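Local atomic coordinates of dimethyl-sulfide monooxygenase (Hyphomicrobium sulfonivorans, PDB entry 6AK1), a protein that oxidises dimethyl sulfide to methanethiol and formaldehyde with NADH and molecular oxygen, using FMN as cofactor, in the first step of dimethyl sulfide degradation. Residues P369-G374 and D380-W385. Residues are numbered along the deposited sequence; the frame is centred on the assembly and turned at random.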
loop_
_atom_site.group_PDB
_atom_site.type_symbol
_atom_site.label_atom_id
_atom_site.label_comp_id
_atom_site.label_asym_id
_atom_site.label_seq_id
_atom_site.Cartn_x
_atom_site.Cartn_y
_atom_site.Cartn_z
ATOM N N PRO A 369 -10.091 12.696 1.223
ATOM C CA PRO A 369 -11.026 13.533 0.468
ATOM C C PRO A 369 -11.953 12.706 -0.415
ATOM O O PRO A 369 -11.622 11.605 -0.866
ATOM C CB PRO A 369 -10.104 14.433 -0.369
ATOM C CG PRO A 369 -8.810 13.656 -0.469
ATOM C CD PRO A 369 -8.696 12.844 0.776
ATOM N N VAL A 370 -13.140 13.257 -0.646
ATOM C CA VAL A 370 -14.151 12.666 -1.514
ATOM C C VAL A 370 -14.404 13.636 -2.659
ATOM O O VAL A 370 -14.610 14.835 -2.433
ATOM C CB VAL A 370 -15.449 12.376 -0.740
ATOM C CG1 VAL A 370 -16.498 11.764 -1.654
ATOM C CG2 VAL A 370 -15.148 11.481 0.435
ATOM N N LEU A 371 -14.381 13.127 -3.882
ATOM C CA LEU A 371 -14.526 13.953 -5.074
ATOM C C LEU A 371 -15.763 13.482 -5.827
ATOM O O LEU A 371 -15.801 12.349 -6.320
ATOM C CB LEU A 371 -13.267 13.877 -5.937
ATOM C CG LEU A 371 -13.317 14.410 -7.366
ATOM C CD1 LEU A 371 -13.828 15.873 -7.412
ATOM C CD2 LEU A 371 -11.942 14.279 -8.023
ATOM N N VAL A 372 -16.772 14.348 -5.907
ATOM C CA VAL A 372 -18.060 14.036 -6.520
ATOM C C VAL A 372 -18.265 14.971 -7.707
ATOM O O VAL A 372 -18.111 16.188 -7.569
ATOM C CB VAL A 372 -19.210 14.178 -5.505
ATOM C CG1 VAL A 372 -20.551 13.919 -6.157
ATOM C CG2 VAL A 372 -18.995 13.252 -4.311
ATOM N N GLY A 373 -18.586 14.409 -8.868
ATOM C CA GLY A 373 -18.827 15.226 -10.044
ATOM C C GLY A 373 -18.894 14.384 -11.298
ATOM O O GLY A 373 -18.641 13.174 -11.285
ATOM N N GLY A 374 -19.271 15.052 -12.396
ATOM C CA GLY A 374 -19.183 14.465 -13.715
ATOM C C GLY A 374 -17.753 14.463 -14.222
ATOM O O GLY A 374 -16.820 14.905 -13.545
ATOM N N ASP A 380 -10.852 17.714 -13.876
ATOM C CA ASP A 380 -10.228 18.981 -13.514
ATOM C C ASP A 380 -9.538 18.874 -12.158
ATOM O O ASP A 380 -8.386 19.288 -12.006
ATOM C CB ASP A 380 -11.256 20.120 -13.484
ATOM C CG ASP A 380 -11.698 20.581 -14.870
ATOM O OD1 ASP A 380 -11.093 20.175 -15.888
ATOM O OD2 ASP A 380 -12.667 21.377 -14.934
ATOM N N GLU A 381 -10.237 18.333 -11.150
ATOM C CA GLU A 381 -9.655 18.290 -9.810
ATOM C C GLU A 381 -8.503 17.288 -9.734
ATOM O O GLU A 381 -7.508 17.536 -9.047
ATOM C CB GLU A 381 -10.729 17.978 -8.755
ATOM C CG GLU A 381 -10.402 18.595 -7.376
ATOM C CD GLU A 381 -11.190 18.008 -6.196
ATOM O OE1 GLU A 381 -10.719 17.016 -5.572
ATOM O OE2 GLU A 381 -12.268 18.559 -5.871
ATOM N N LEU A 382 -8.607 16.162 -10.453
ATOM C CA LEU A 382 -7.506 15.200 -10.480
ATOM C C LEU A 382 -6.231 15.840 -11.022
ATOM O O LEU A 382 -5.132 15.595 -10.504
ATOM C CB LEU A 382 -7.879 13.972 -11.323
ATOM C CG LEU A 382 -9.018 13.062 -10.862
ATOM C CD1 LEU A 382 -9.164 11.868 -11.817
ATOM C CD2 LEU A 382 -8.774 12.575 -9.445
ATOM N N GLU A 383 -6.360 16.655 -12.075
ATOM C CA GLU A 383 -5.206 17.381 -12.602
ATOM C C GLU A 383 -4.710 18.440 -11.630
ATOM O O GLU A 383 -3.515 18.754 -11.622
ATOM C CB GLU A 383 -5.549 18.030 -13.941
ATOM C CG GLU A 383 -5.751 17.015 -15.050
ATOM C CD GLU A 383 -5.662 17.652 -16.425
ATOM O OE1 GLU A 383 -4.555 17.657 -17.005
ATOM O OE2 GLU A 383 -6.695 18.162 -16.917
ATOM N N ARG A 384 -5.595 18.973 -10.815
ATOM C CA ARG A 384 -5.215 19.952 -9.835
ATOM C C ARG A 384 -4.375 19.307 -8.725
ATOM O O ARG A 384 -3.383 19.850 -8.358
ATOM C CB ARG A 384 -6.423 20.671 -9.256
ATOM C CG ARG A 384 -6.331 22.160 -9.183
ATOM C CD ARG A 384 -7.396 22.734 -8.282
ATOM N NE ARG A 384 -6.840 23.602 -7.275
ATOM C CZ ARG A 384 -7.354 23.809 -6.081
ATOM N NH1 ARG A 384 -8.453 23.204 -5.711
ATOM N NH2 ARG A 384 -6.757 24.616 -5.259
ATOM N N TRP A 385 -4.790 18.151 -8.211
ATOM C CA TRP A 385 -4.010 17.438 -7.201
ATOM C C TRP A 385 -2.642 17.039 -7.740
ATOM O O TRP A 385 -1.651 17.065 -7.009
ATOM C CB TRP A 385 -4.743 16.185 -6.726
ATOM C CG TRP A 385 -5.968 16.375 -5.876
ATOM C CD1 TRP A 385 -7.260 16.217 -6.274
ATOM C CD2 TRP A 385 -6.014 16.678 -4.474
ATOM N NE1 TRP A 385 -8.110 16.417 -5.219
ATOM C CE2 TRP A 385 -7.372 16.720 -4.103
ATOM C CE3 TRP A 385 -5.040 16.946 -3.503
ATOM C CZ2 TRP A 385 -7.785 17.005 -2.802
ATOM C CZ3 TRP A 385 -5.448 17.218 -2.210
ATOM C CH2 TRP A 385 -6.813 17.241 -1.869
HETATM O O HOH W 1 -12.039 16.721 -2.663
#
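Leu371 of strand 370-372 and Glu381 of helix 375-388 lie antiparallel as they pass, each reaching towards the other's backbone, and their meeting illustrates how a carboxylate can serve two chemistries in one interface. Both side chains set CG anti to the backbone N (chi1 167° in Leu371, -151° in Glu381); the glutamate then runs on extended, bringing its carboxylate alongside the leucine, with Leu371 CD1 3.5 Å from Glu381 OE2. The other methyl branch turns to Leu382, Leu371 CD2 lying 3.9 Å from Leu382 CD2, and Leu382 carries the apolar layer on to Phe408 and Ile412 of helix 403-418. One turn along the helix, Trp385 NE1 donates to Glu381 OE1 at 2.7 Å, reaching the anti side of the carboxylate 25° out of its plane. This bond ties the indole to the glutamate, while Pro369 CG approaches Trp385 CZ2 obliquely at 4.2 Å. A water donates both to Glu381 OE1 and to Val370 O, each at 3.2 Å, and so links helix to strand. With an alanine at Glu381, the indole N-H would probably lose its acceptor and the water one of its anchors, and a gap would open beside Leu371. The contact joins an extra strand, added beside 276-284 of the TIM barrel, to the helix leading to strand 393-397; its direct contacts are van der Waals, methyl against carboxylate included, and the polar link passes through water to OE1.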